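Local structure of putative sulfurtransferase dsrE (Allochromatium vinosum, 2HY5) at residues F35-Y40 / L112-A118; V61-A65 / H104-R108; N8-H14 / V126-D130; K2-Q6 / F23-A27. The protein probably carries and transfers sulfur through a cysteine persulfide, and could take part in the oxidation of intracellular sulfur in this bacterium. Residues are numbered along the deposited sequence.

Contact 1. Residues F35-Y40 / L112-A118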
loop_
_atom_site.group_PDB
_atom_site.type_symbol
_atom_site.label_atom_id
_atom_site.label_comp_id
_atom_site.label_asym_id
_atom_site.label_seq_id
_atom_site.Cartn_x
_atom_site.Cartn_y
_atom_site.Cartn_z
ATOM N N PHE A 35 26.565 -4.988 0.749
ATOM C CA PHE A 35 27.239 -4.048 -0.131
ATOM C C PHE A 35 26.599 -2.666 -0.123
ATOM O O PHE A 35 27.294 -1.655 -0.225
ATOM C CB PHE A 35 27.252 -4.605 -1.554
ATOM C CG PHE A 35 28.004 -3.754 -2.532
ATOM C CD1 PHE A 35 29.393 -3.800 -2.587
ATOM C CD2 PHE A 35 27.325 -2.903 -3.392
ATOM C CE1 PHE A 35 30.096 -3.009 -3.490
ATOM C CE2 PHE A 35 28.015 -2.105 -4.298
ATOM C CZ PHE A 35 29.404 -2.158 -4.349
ATOM N N ARG A 36 25.276 -2.625 -0.001
ATOM C CA ARG A 36 24.565 -1.354 0.005
ATOM C C ARG A 36 23.100 -1.553 0.373
ATOM O O ARG A 36 22.503 -2.574 0.038
ATOM C CB ARG A 36 24.670 -0.707 -1.382
ATOM C CG ARG A 36 23.944 0.634 -1.562
ATOM C CD ARG A 36 24.392 1.285 -2.874
ATOM N NE ARG A 36 25.822 1.574 -2.821
ATOM C CZ ARG A 36 26.671 1.437 -3.835
ATOM N NH1 ARG A 36 26.253 1.015 -5.019
ATOM N NH2 ARG A 36 27.958 1.701 -3.647
ATOM N N VAL A 37 22.549 -0.582 1.092
ATOM C CA VAL A 37 21.144 -0.584 1.474
ATOM C C VAL A 37 20.608 0.598 0.681
ATOM O O VAL A 37 21.012 1.740 0.906
ATOM C CB VAL A 37 20.951 -0.318 2.981
ATOM C CG1 VAL A 37 19.469 -0.377 3.331
ATOM C CG2 VAL A 37 21.721 -1.341 3.796
ATOM N N PHE A 38 19.717 0.319 -0.261
ATOM C CA PHE A 38 19.178 1.364 -1.113
ATOM C C PHE A 38 17.704 1.641 -0.847
ATOM O O PHE A 38 16.879 0.731 -0.877
ATOM C CB PHE A 38 19.385 0.973 -2.579
ATOM C CG PHE A 38 19.153 2.096 -3.541
ATOM C CD1 PHE A 38 17.867 2.424 -3.956
ATOM C CD2 PHE A 38 20.223 2.851 -4.009
ATOM C CE1 PHE A 38 17.648 3.489 -4.824
ATOM C CE2 PHE A 38 20.020 3.920 -4.878
ATOM C CZ PHE A 38 18.730 4.242 -5.287
ATOM N N PHE A 39 17.387 2.902 -0.571
ATOM C CA PHE A 39 16.010 3.297 -0.304
ATOM C C PHE A 39 15.411 3.960 -1.534
ATOM O O PHE A 39 15.950 4.942 -2.050
ATOM C CB PHE A 39 15.949 4.238 0.902
ATOM C CG PHE A 39 16.472 3.626 2.171
ATOM C CD1 PHE A 39 17.826 3.682 2.481
ATOM C CD2 PHE A 39 15.617 2.961 3.036
ATOM C CE1 PHE A 39 18.319 3.087 3.646
ATOM C CE2 PHE A 39 16.098 2.365 4.200
ATOM C CZ PHE A 39 17.451 2.426 4.501
ATOM N N TYR A 40 14.293 3.409 -2.003
ATOM C CA TYR A 40 13.613 3.912 -3.192
ATOM C C TYR A 40 12.125 4.122 -2.894
ATOM O O TYR A 40 11.627 3.646 -1.877
ATOM C CB TYR A 40 13.789 2.918 -4.345
ATOM C CG TYR A 40 13.480 3.489 -5.707
ATOM C CD1 TYR A 40 13.910 4.772 -6.058
ATOM C CD2 TYR A 40 12.781 2.745 -6.657
ATOM C CE1 TYR A 40 13.649 5.297 -7.318
ATOM C CE2 TYR A 40 12.520 3.263 -7.925
ATOM C CZ TYR A 40 12.955 4.539 -8.248
ATOM O OH TYR A 40 12.706 5.066 -9.496
ATOM N N LEU A 112 20.117 6.691 -8.870
ATOM C CA LEU A 112 19.495 5.383 -8.957
ATOM C C LEU A 112 20.509 4.365 -9.478
ATOM O O LEU A 112 20.373 3.160 -9.250
ATOM C CB LEU A 112 18.281 5.464 -9.890
ATOM C CG LEU A 112 17.203 4.381 -9.820
ATOM C CD1 LEU A 112 16.766 4.168 -8.380
ATOM C CD2 LEU A 112 16.012 4.807 -10.682
ATOM N N GLY A 113 21.528 4.854 -10.178
ATOM C CA GLY A 113 22.556 3.967 -10.694
ATOM C C GLY A 113 23.279 3.203 -9.592
ATOM O O GLY A 113 23.869 2.148 -9.844
ATOM N N GLN A 114 23.243 3.730 -8.370
ATOM C CA GLN A 114 23.891 3.070 -7.240
ATOM C C GLN A 114 23.147 1.784 -6.887
ATOM O O GLN A 114 23.722 0.859 -6.314
ATOM C CB GLN A 114 23.931 3.997 -6.018
ATOM C CG GLN A 114 24.743 5.273 -6.216
ATOM C CD GLN A 114 26.202 4.992 -6.526
ATOM O OE1 GLN A 114 26.954 4.516 -5.670
ATOM N NE2 GLN A 114 26.609 5.278 -7.757
ATOM N N LEU A 115 21.863 1.729 -7.229
ATOM C CA LEU A 115 21.061 0.539 -6.960
ATOM C C LEU A 115 21.444 -0.546 -7.963
ATOM O O LEU A 115 21.739 -1.682 -7.593
ATOM C CB LEU A 115 19.566 0.847 -7.097
ATOM C CG LEU A 115 18.642 -0.378 -7.066
ATOM C CD1 LEU A 115 18.752 -1.075 -5.721
ATOM C CD2 LEU A 115 17.205 0.053 -7.334
ATOM N N VAL A 116 21.433 -0.187 -9.241
ATOM C CA VAL A 116 21.787 -1.135 -10.289
ATOM C C VAL A 116 23.218 -1.609 -10.068
ATOM O O VAL A 116 23.523 -2.793 -10.208
ATOM C CB VAL A 116 21.666 -0.485 -11.680
ATOM C CG1 VAL A 116 22.076 -1.478 -12.757
ATOM C CG2 VAL A 116 20.228 -0.018 -11.903
ATOM N N GLU A 117 24.086 -0.676 -9.702
ATOM C CA GLU A 117 25.483 -0.984 -9.448
ATOM C C GLU A 117 25.604 -2.058 -8.364
ATOM O O GLU A 117 26.392 -2.998 -8.497
ATOM C CB GLU A 117 26.215 0.288 -9.013
ATOM C CG GLU A 117 27.598 0.428 -9.610
ATOM C CD GLU A 117 28.574 -0.576 -9.050
ATOM O OE1 GLU A 117 29.364 -1.138 -9.838
ATOM O OE2 GLU A 117 28.560 -0.794 -7.822
ATOM N N ALA A 118 24.814 -1.922 -7.302
ATOM C CA ALA A 118 24.840 -2.879 -6.197
ATOM C C ALA A 118 24.318 -4.243 -6.632
ATOM O O ALA A 118 24.825 -5.277 -6.191
ATOM C CB ALA A 118 24.015 -2.354 -5.015
HETATM O O HOH W 1 29.105 1.502 -6.140
#

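Contact 2. Residues V61-A65 / H104-R108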
loop_
_atom_site.group_PDB
_atom_site.type_symbol
_atom_site.label_atom_id
_atom_site.label_comp_id
_atom_site.label_asym_id
_atom_site.label_seq_id
_atom_site.Cartn_x
_atom_site.Cartn_y
_atom_site.Cartn_z
ATOM N N VAL A 61 14.602 5.065 12.220
ATOM C CA VAL A 61 15.720 5.795 11.644
ATOM C C VAL A 61 16.999 5.644 12.453
ATOM O O VAL A 61 18.048 5.328 11.893
ATOM C CB VAL A 61 15.395 7.290 11.493
ATOM C CG1 VAL A 61 16.571 8.015 10.833
ATOM C CG2 VAL A 61 14.131 7.453 10.652
ATOM N N ASN A 62 16.921 5.871 13.762
ATOM C CA ASN A 62 18.109 5.763 14.601
ATOM C C ASN A 62 18.654 4.348 14.648
ATOM O O ASN A 62 19.862 4.145 14.733
ATOM C CB ASN A 62 17.821 6.252 16.023
ATOM C CG ASN A 62 17.698 7.761 16.099
ATOM O OD1 ASN A 62 18.114 8.474 15.185
ATOM N ND2 ASN A 62 17.138 8.257 17.196
ATOM N N ARG A 63 17.754 3.374 14.590
ATOM C CA ARG A 63 18.140 1.971 14.623
ATOM C C ARG A 63 18.949 1.622 13.371
ATOM O O ARG A 63 19.956 0.920 13.449
ATOM C CB ARG A 63 16.887 1.110 14.719
ATOM C CG ARG A 63 17.157 -0.362 14.904
ATOM C CD ARG A 63 15.861 -1.143 14.780
ATOM N NE ARG A 63 15.330 -1.551 16.075
ATOM C CZ ARG A 63 14.237 -2.293 16.223
ATOM N NH1 ARG A 63 13.565 -2.698 15.151
ATOM N NH2 ARG A 63 13.825 -2.644 17.436
ATOM N N TRP A 64 18.507 2.113 12.216
ATOM C CA TRP A 64 19.231 1.882 10.965
ATOM C C TRP A 64 20.597 2.558 11.075
ATOM O O TRP A 64 21.616 2.005 10.668
ATOM C CB TRP A 64 18.481 2.492 9.777
ATOM C CG TRP A 64 17.562 1.549 9.048
ATOM C CD1 TRP A 64 16.216 1.697 8.863
ATOM C CD2 TRP A 64 17.926 0.339 8.369
ATOM N NE1 TRP A 64 15.718 0.657 8.115
ATOM C CE2 TRP A 64 16.747 -0.193 7.798
ATOM C CE3 TRP A 64 19.133 -0.352 8.191
ATOM C CZ2 TRP A 64 16.743 -1.380 7.056
ATOM C CZ3 TRP A 64 19.126 -1.533 7.452
ATOM C CH2 TRP A 64 17.938 -2.033 6.896
ATOM N N ALA A 65 20.609 3.769 11.624
ATOM C CA ALA A 65 21.850 4.522 11.767
ATOM C C ALA A 65 22.840 3.812 12.687
ATOM O O ALA A 65 24.048 3.813 12.430
ATOM C CB ALA A 65 21.556 5.917 12.294
ATOM N N HIS A 104 19.253 12.440 7.683
ATOM C CA HIS A 104 20.033 11.981 8.823
ATOM C C HIS A 104 21.461 11.860 8.274
ATOM O O HIS A 104 21.673 11.292 7.203
ATOM C CB HIS A 104 19.500 10.624 9.301
ATOM C CG HIS A 104 20.168 10.112 10.539
ATOM N ND1 HIS A 104 21.484 9.705 10.561
ATOM C CD2 HIS A 104 19.701 9.947 11.801
ATOM C CE1 HIS A 104 21.802 9.312 11.782
ATOM N NE2 HIS A 104 20.737 9.449 12.554
ATOM N N PRO A 105 22.457 12.391 9.005
ATOM C CA PRO A 105 23.865 12.361 8.594
ATOM C C PRO A 105 24.493 11.025 8.206
ATOM O O PRO A 105 25.522 11.007 7.531
ATOM C CB PRO A 105 24.579 13.034 9.768
ATOM C CG PRO A 105 23.711 12.694 10.933
ATOM C CD PRO A 105 22.331 12.929 10.371
ATOM N N LYS A 106 23.888 9.916 8.618
ATOM C CA LYS A 106 24.426 8.599 8.279
ATOM C C LYS A 106 24.013 8.127 6.883
ATOM O O LYS A 106 24.589 7.180 6.340
ATOM C CB LYS A 106 23.991 7.561 9.317
ATOM C CG LYS A 106 25.023 7.306 10.405
ATOM C CD LYS A 106 26.309 6.744 9.805
ATOM C CE LYS A 106 27.350 6.466 10.875
ATOM N NZ LYS A 106 27.662 7.693 11.654
ATOM N N PHE A 107 23.013 8.782 6.304
ATOM C CA PHE A 107 22.533 8.417 4.976
ATOM C C PHE A 107 23.090 9.368 3.922
ATOM O O PHE A 107 23.415 10.517 4.218
ATOM C CB PHE A 107 21.000 8.495 4.913
ATOM C CG PHE A 107 20.287 7.595 5.887
ATOM C CD1 PHE A 107 20.308 7.859 7.252
ATOM C CD2 PHE A 107 19.554 6.503 5.427
ATOM C CE1 PHE A 107 19.601 7.055 8.142
ATOM C CE2 PHE A 107 18.846 5.699 6.306
ATOM C CZ PHE A 107 18.871 5.973 7.667
ATOM N N ARG A 108 23.197 8.892 2.687
ATOM C CA ARG A 108 23.667 9.747 1.607
ATOM C C ARG A 108 22.678 9.707 0.450
ATOM O O ARG A 108 22.078 8.670 0.176
ATOM C CB ARG A 108 25.066 9.326 1.130
ATOM C CG ARG A 108 25.161 8.008 0.358
ATOM C CD ARG A 108 26.633 7.707 0.016
ATOM N NE ARG A 108 26.823 6.445 -0.700
ATOM C CZ ARG A 108 26.765 6.306 -2.023
ATOM N NH1 ARG A 108 26.526 7.353 -2.800
ATOM N NH2 ARG A 108 26.940 5.111 -2.574
HETATM O O HOH W 2 20.903 8.714 15.197
#

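Contact 3. Residues N8-H14 / V126-D130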
loop_
_atom_site.group_PDB
_atom_site.type_symbol
_atom_site.label_atom_id
_atom_site.label_comp_id
_atom_site.label_asym_id
_atom_site.label_seq_id
_atom_site.Cartn_x
_atom_site.Cartn_y
_atom_site.Cartn_z
ATOM N N ASN A 8 11.452 -0.232 -0.337
ATOM C CA ASN A 8 10.530 0.618 -1.092
ATOM C C ASN A 8 9.442 1.359 -0.337
ATOM O O ASN A 8 8.677 2.109 -0.949
ATOM C CB ASN A 8 9.825 -0.202 -2.175
ATOM C CG ASN A 8 10.788 -0.939 -3.081
ATOM O OD1 ASN A 8 11.906 -0.490 -3.320
ATOM N ND2 ASN A 8 10.340 -2.065 -3.616
ATOM N N GLU A 9 9.350 1.160 0.969
ATOM C CA GLU A 9 8.296 1.815 1.727
ATOM C C GLU A 9 8.795 2.655 2.879
ATOM O O GLU A 9 9.876 2.418 3.418
ATOM C CB GLU A 9 7.323 0.767 2.261
ATOM C CG GLU A 9 6.798 -0.175 1.200
ATOM C CD GLU A 9 6.134 0.550 0.043
ATOM O OE1 GLU A 9 5.514 1.607 0.280
ATOM O OE2 GLU A 9 6.219 0.049 -1.100
ATOM N N GLY A 10 7.976 3.629 3.262
ATOM C CA GLY A 10 8.323 4.506 4.360
ATOM C C GLY A 10 8.270 3.808 5.705
ATOM O O GLY A 10 7.648 2.749 5.843
ATOM N N PRO A 11 8.917 4.387 6.725
ATOM C CA PRO A 11 8.943 3.817 8.073
ATOM C C PRO A 11 7.563 3.813 8.732
ATOM O O PRO A 11 6.759 4.723 8.520
ATOM C CB PRO A 11 9.938 4.714 8.802
ATOM C CG PRO A 11 9.714 6.049 8.143
ATOM C CD PRO A 11 9.614 5.686 6.684
ATOM N N TYR A 12 7.306 2.769 9.514
ATOM C CA TYR A 12 6.059 2.588 10.259
ATOM C C TYR A 12 4.819 2.255 9.439
ATOM O O TYR A 12 4.086 1.334 9.792
ATOM C CB TYR A 12 5.778 3.817 11.138
ATOM C CG TYR A 12 6.909 4.130 12.100
ATOM C CD1 TYR A 12 7.817 5.147 11.826
ATOM C CD2 TYR A 12 7.108 3.359 13.245
ATOM C CE1 TYR A 12 8.907 5.391 12.666
ATOM C CE2 TYR A 12 8.190 3.590 14.093
ATOM C CZ TYR A 12 9.085 4.606 13.795
ATOM O OH TYR A 12 10.163 4.838 14.614
ATOM N N GLN A 13 4.584 2.987 8.352
ATOM C CA GLN A 13 3.408 2.746 7.513
ATOM C C GLN A 13 3.350 1.291 7.055
ATOM O O GLN A 13 2.289 0.680 7.043
ATOM C CB GLN A 13 3.428 3.665 6.288
ATOM C CG GLN A 13 2.171 3.569 5.414
ATOM C CD GLN A 13 1.078 4.542 5.823
ATOM O OE1 GLN A 13 1.153 5.184 6.872
ATOM N NE2 GLN A 13 0.053 4.658 4.987
ATOM N N HIS A 14 4.499 0.754 6.658
ATOM C CA HIS A 14 4.599 -0.633 6.210
ATOM C C HIS A 14 5.735 -1.315 6.962
ATOM O O HIS A 14 6.716 -0.670 7.340
ATOM C CB HIS A 14 4.870 -0.697 4.706
ATOM C CG HIS A 14 3.737 -0.199 3.864
ATOM N ND1 HIS A 14 3.622 1.115 3.466
ATOM C CD2 HIS A 14 2.663 -0.843 3.343
ATOM C CE1 HIS A 14 2.529 1.262 2.737
ATOM N NE2 HIS A 14 1.931 0.088 2.646
ATOM N N VAL A 126 17.855 -8.458 -2.433
ATOM C CA VAL A 126 16.668 -8.737 -1.640
ATOM C C VAL A 126 15.857 -7.458 -1.512
ATOM O O VAL A 126 16.319 -6.472 -0.934
ATOM C CB VAL A 126 17.058 -9.267 -0.246
ATOM C CG1 VAL A 126 15.825 -9.771 0.485
ATOM C CG2 VAL A 126 18.074 -10.387 -0.393
ATOM N N VAL A 127 14.648 -7.491 -2.066
ATOM C CA VAL A 127 13.756 -6.338 -2.077
ATOM C C VAL A 127 12.647 -6.441 -1.039
ATOM O O VAL A 127 11.996 -7.476 -0.902
ATOM C CB VAL A 127 13.109 -6.166 -3.470
ATOM C CG1 VAL A 127 12.281 -4.878 -3.508
ATOM C CG2 VAL A 127 14.184 -6.141 -4.544
ATOM N N PHE A 128 12.440 -5.353 -0.310
ATOM C CA PHE A 128 11.412 -5.301 0.717
ATOM C C PHE A 128 10.440 -4.196 0.357
ATOM O O PHE A 128 10.827 -3.036 0.236
ATOM C CB PHE A 128 12.037 -5.023 2.087
ATOM C CG PHE A 128 12.921 -6.133 2.586
ATOM C CD1 PHE A 128 14.246 -6.233 2.163
ATOM C CD2 PHE A 128 12.417 -7.102 3.447
ATOM C CE1 PHE A 128 15.058 -7.287 2.591
ATOM C CE2 PHE A 128 13.222 -8.166 3.884
ATOM C CZ PHE A 128 14.544 -8.256 3.453
ATOM N N GLY A 129 9.177 -4.554 0.179
ATOM C CA GLY A 129 8.194 -3.553 -0.180
ATOM C C GLY A 129 6.796 -3.944 0.233
ATOM O O GLY A 129 6.607 -4.654 1.220
ATOM N N ASP A 130 5.819 -3.480 -0.542
ATOM C CA ASP A 130 4.405 -3.753 -0.294
ATOM C C ASP A 130 3.847 -4.723 -1.318
ATOM O O ASP A 130 3.509 -4.270 -2.436
ATOM C CB ASP A 130 3.602 -2.459 -0.343
ATOM C CG ASP A 130 4.000 -1.501 0.741
ATOM O OD1 ASP A 130 3.584 -0.324 0.677
ATOM O OD2 ASP A 130 4.722 -1.932 1.666
ATOM O OXT ASP A 130 3.754 -5.922 -0.998
HETATM O O HOH W 3 6.932 -1.842 -2.965
#

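Contact 4. Residues K2-Q6 / F23-A27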
loop_
_atom_site.group_PDB
_atom_site.type_symbol
_atom_site.label_atom_id
_atom_site.label_comp_id
_atom_site.label_asym_id
_atom_site.label_seq_id
_atom_site.Cartn_x
_atom_site.Cartn_y
_atom_site.Cartn_z
ATOM N N LYS A 2 27.611 -11.494 -0.633
ATOM C CA LYS A 2 27.367 -10.054 -0.628
ATOM C C LYS A 2 25.905 -9.781 -0.986
ATOM O O LYS A 2 25.387 -10.325 -1.960
ATOM C CB LYS A 2 28.269 -9.357 -1.649
ATOM C CG LYS A 2 29.754 -9.618 -1.475
ATOM C CD LYS A 2 30.547 -8.891 -2.552
ATOM C CE LYS A 2 32.041 -9.125 -2.416
ATOM N NZ LYS A 2 32.805 -8.429 -3.488
ATOM N N PHE A 3 25.259 -8.927 -0.198
ATOM C CA PHE A 3 23.854 -8.572 -0.403
ATOM C C PHE A 3 23.627 -7.129 -0.809
ATOM O O PHE A 3 24.355 -6.230 -0.397
ATOM C CB PHE A 3 23.057 -8.774 0.888
ATOM C CG PHE A 3 22.792 -10.203 1.231
ATOM C CD1 PHE A 3 21.748 -10.893 0.621
ATOM C CD2 PHE A 3 23.577 -10.860 2.171
ATOM C CE1 PHE A 3 21.492 -12.227 0.944
ATOM C CE2 PHE A 3 23.329 -12.189 2.501
ATOM C CZ PHE A 3 22.287 -12.873 1.888
ATOM N N ALA A 4 22.590 -6.929 -1.614
ATOM C CA ALA A 4 22.165 -5.601 -2.024
ATOM C C ALA A 4 20.732 -5.590 -1.502
ATOM O O ALA A 4 19.935 -6.451 -1.875
ATOM C CB ALA A 4 22.180 -5.468 -3.541
ATOM N N LEU A 5 20.408 -4.656 -0.612
ATOM C CA LEU A 5 19.053 -4.588 -0.067
ATOM C C LEU A 5 18.332 -3.352 -0.579
ATOM O O LEU A 5 18.887 -2.260 -0.585
ATOM C CB LEU A 5 19.086 -4.553 1.464
ATOM C CG LEU A 5 19.817 -5.695 2.175
ATOM C CD1 LEU A 5 19.633 -5.545 3.678
ATOM C CD2 LEU A 5 19.285 -7.042 1.709
ATOM N N GLN A 6 17.088 -3.537 -1.005
ATOM C CA GLN A 6 16.273 -2.449 -1.523
ATOM C C GLN A 6 15.033 -2.336 -0.642
ATOM O O GLN A 6 14.374 -3.339 -0.372
ATOM C CB GLN A 6 15.865 -2.753 -2.970
ATOM C CG GLN A 6 15.189 -1.591 -3.696
ATOM C CD GLN A 6 14.653 -2.004 -5.059
ATOM O OE1 GLN A 6 15.301 -2.749 -5.797
ATOM N NE2 GLN A 6 13.480 -1.484 -5.416
ATOM N N PHE A 23 16.462 -8.497 8.690
ATOM C CA PHE A 23 17.178 -9.351 7.738
ATOM C C PHE A 23 18.646 -8.930 7.691
ATOM O O PHE A 23 19.547 -9.764 7.756
ATOM C CB PHE A 23 16.589 -9.218 6.333
ATOM C CG PHE A 23 17.254 -10.102 5.315
ATOM C CD1 PHE A 23 16.784 -11.390 5.082
ATOM C CD2 PHE A 23 18.370 -9.659 4.612
ATOM C CE1 PHE A 23 17.415 -12.226 4.162
ATOM C CE2 PHE A 23 19.013 -10.485 3.690
ATOM C CZ PHE A 23 18.535 -11.772 3.463
ATOM N N ALA A 24 18.875 -7.626 7.569
ATOM C CA ALA A 24 20.228 -7.089 7.507
ATOM C C ALA A 24 21.022 -7.455 8.746
ATOM O O ALA A 24 22.165 -7.909 8.650
ATOM C CB ALA A 24 20.189 -5.575 7.357
ATOM N N LYS A 25 20.423 -7.241 9.911
ATOM C CA LYS A 25 21.101 -7.543 11.162
ATOM C C LYS A 25 21.471 -9.016 11.230
ATOM O O LYS A 25 22.585 -9.371 11.610
ATOM C CB LYS A 25 20.215 -7.167 12.351
ATOM C CG LYS A 25 20.971 -7.109 13.673
ATOM C CD LYS A 25 20.175 -6.367 14.736
ATOM C CE LYS A 25 19.127 -7.253 15.373
ATOM N NZ LYS A 25 19.757 -8.275 16.256
ATOM N N ALA A 26 20.537 -9.878 10.845
ATOM C CA ALA A 26 20.796 -11.311 10.888
ATOM C C ALA A 26 21.891 -11.718 9.906
ATOM O O ALA A 26 22.721 -12.579 10.208
ATOM C CB ALA A 26 19.511 -12.083 10.592
ATOM N N ALA A 27 21.892 -11.096 8.731
ATOM C CA ALA A 27 22.880 -11.398 7.707
ATOM C C ALA A 27 24.257 -10.925 8.160
ATOM O O ALA A 27 25.251 -11.625 7.982
ATOM C CB ALA A 27 22.498 -10.718 6.408
#

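Contact 1. Residues F35-Y40 / L112-A118
Arg36 reaches from strand 33-39 to helix 113-121, where its NH1 donates a hydrogen bond to Gln114 O (2.8 Å). That carbonyl also accepts the helical bond from Ala118 N. A water extends the link, accepting from Arg36 NH2 (2.8 Å) and donating to Glu117 OE2 (2.9 Å); Arg36 NH1 and Glu117 OE2 stand 4.1 Å apart, too far for a salt bridge. The closer charge partner of Arg36 is Asp74, which its NE engages. Gln114 OE1 lies over one face of the guanidinium and accepts a hydrogen bond from Arg108.

Ala118 CB meets the edge of the Phe35 ring, 3.7 Å from CD2. Leu115 CB sits almost on the normal of the Phe38 ring, a CH-pi contact 3.6 Å from its centroid, and Leu112 CD1 touches both Phe38 CZ (3.7 Å) and the face of Tyr40 (3.5 Å to CE1). From Arg36 on the side chains alternate, so Val37 and Phe39 point away. Tyr40 also lies beside Cys78, by similarity the persulfide cysteine, and its hydroxyl is hydrogen-bonded to Glu24 O of the DsrF chain. The helix is thus held to the sheet by a buried arginine at one end and aromatic faces nearer the cysteine.

Contact 2. Residues V61-A65 / H104-R108
His104 opens a type I beta turn that closes at Phe107, with Phe107 N bonded to His104 O at 3.0 Å. Its imidazole is also tied to the turn, since ND1 accepts a hydrogen bond from Lys106 N (3.1 Å). The other side of the ring faces helix 60-71: CE1 packs against Ala65 CB at 3.4 Å and CD2 against Val61 CG1 at 3.8 Å, residues one helical turn apart. NE2 is bridged to the helix by a water 2.7 Å away, which donates to Asn62 OD1 at 2.8 Å; no direct hydrogen bond joins the segments. At Lys106 the backbones come closest, its CA 6.0 Å from that of Ala65. Its CG lies 4.2 Å from Ala65 O, while the ammonium continues to a salt bridge with Glu69. Phe107 then turns its ring inward, CE1 4.2 Å from Val61 CG1 and CZ 4.1 Å from Trp64 CB, and also packs on Met75 of the sheet. Arg108 begins strand 108-110, and its side chain forms a salt bridge with Asp74. The turn leading into this edge strand thus packs on a helix covering one face of the parallel sheet in the alpha/beta DsrE/DsrF-like fold.

Contact 3. Residues N8-H14 / V126-D130
Strand 124-128 runs parallel to strand 2-7, and their pairing continues just past the latter's end: Asn8 N donates to Phe128 O at 2.9 Å (N-H...O angle 166°). The CA atoms of Asn8 and Gly129 are 4.9 Å apart. Beyond this point the chain from Asn8 to His14 becomes the loop between the first strand and helix 16-29 of the parallel alpha/beta fold, while the other segment ends at the carboxylate of Asp130.

The Asn8 side chain folds over the strand end, ND2 lying 3.4 Å from Val127 CG1, and its OD1 accepts from Gln6. Phe128 turns its ring away toward helix 16-29. Glu9 CG packs on Gly129, 3.9 Å from its C atom. Asp130 reaches Glu9, whose strongest polar partner is Tyr21 of the DsrF chain, and His14: Asp130 OD1 is 2.8 Å from Glu9 OE1, two acceptors in a like-charged pair, and lies over one face of the His14 imidazole. No direct hydrogen bond links these side chains. The site is buried at subunit interfaces, with DsrH packing on Asp130 and DsrF on His14. One water joins the segments, donating to Glu9 OE2 at 2.7 Å and accepting from Asp130 N at 3.1 Å.

Contact 4. Residues K2-Q6 / F23-A27
Two side chains project from one face of the strand segment 2-6, those of Phe3 and Leu5, and the helix segment 23-27 meets them with one large bump and two small ones. The bump is Phe23. Its ring enters the space in front of both strand residues, turning an edge to the face of Phe3 in a T-shaped pair whose centroids are 5.5 Å apart and whose planes stand at 87°. The closest approach is Phe23 CZ to Phe3 CE1 at 3.9 Å. The same ring borders Leu5, with CE2 4.0 Å from Leu5 CD2.

Alanines keep the rest of the helix surface low. Leu5 CD1 settles against Ala24 CB at 3.7 Å, and Phe3 CE2 lies 4.3 Å from Ala27 CB, so the methyls of Ala24 and Ala27 form shallow ground beside the Phe23 ring. These are the first strand and helix of the beta-alpha-beta unit made by strand 2-7, helix 16-29 and strand 33-39, and the short segments run nearly antiparallel, at 170°, with axes 10.9 Å apart. That spacing is bridged wholly by hydrocarbon, without a hydrogen bond across. Val126 of the neighbouring strand packs beside Phe3 and Leu5. Phe23 also makes an edge-to-face pair with Phe88 of the DsrH chain, and Val89 of that chain packs on Ala27.

Contacts 1, 3 and 4 share the parallel sheet through strand 2-7, between strands 33-39 and 124-128: Phe38 N lies 2.7 Å from Leu5 O, Phe128 N 2.8 Å from Gln6 O. Contact 2 lies on the opposite side of the chain's centre from contact 1, yet the two touch, with Gln114 OE1 3.2 Å from Arg108 NH2 and Phe39 CE1 3.8 Å from Phe107 CE2. Contact 4 meets contact 2 where Ala24 CB packs 4.2 Å from Trp64 CZ3. The side chain of Cys78, the active-site cysteine by similarity, is about 3 Å from that of Tyr40 in contact 1, 9 Å from Asn8 in contact 3 and 11 Å from Phe107 in contact 2.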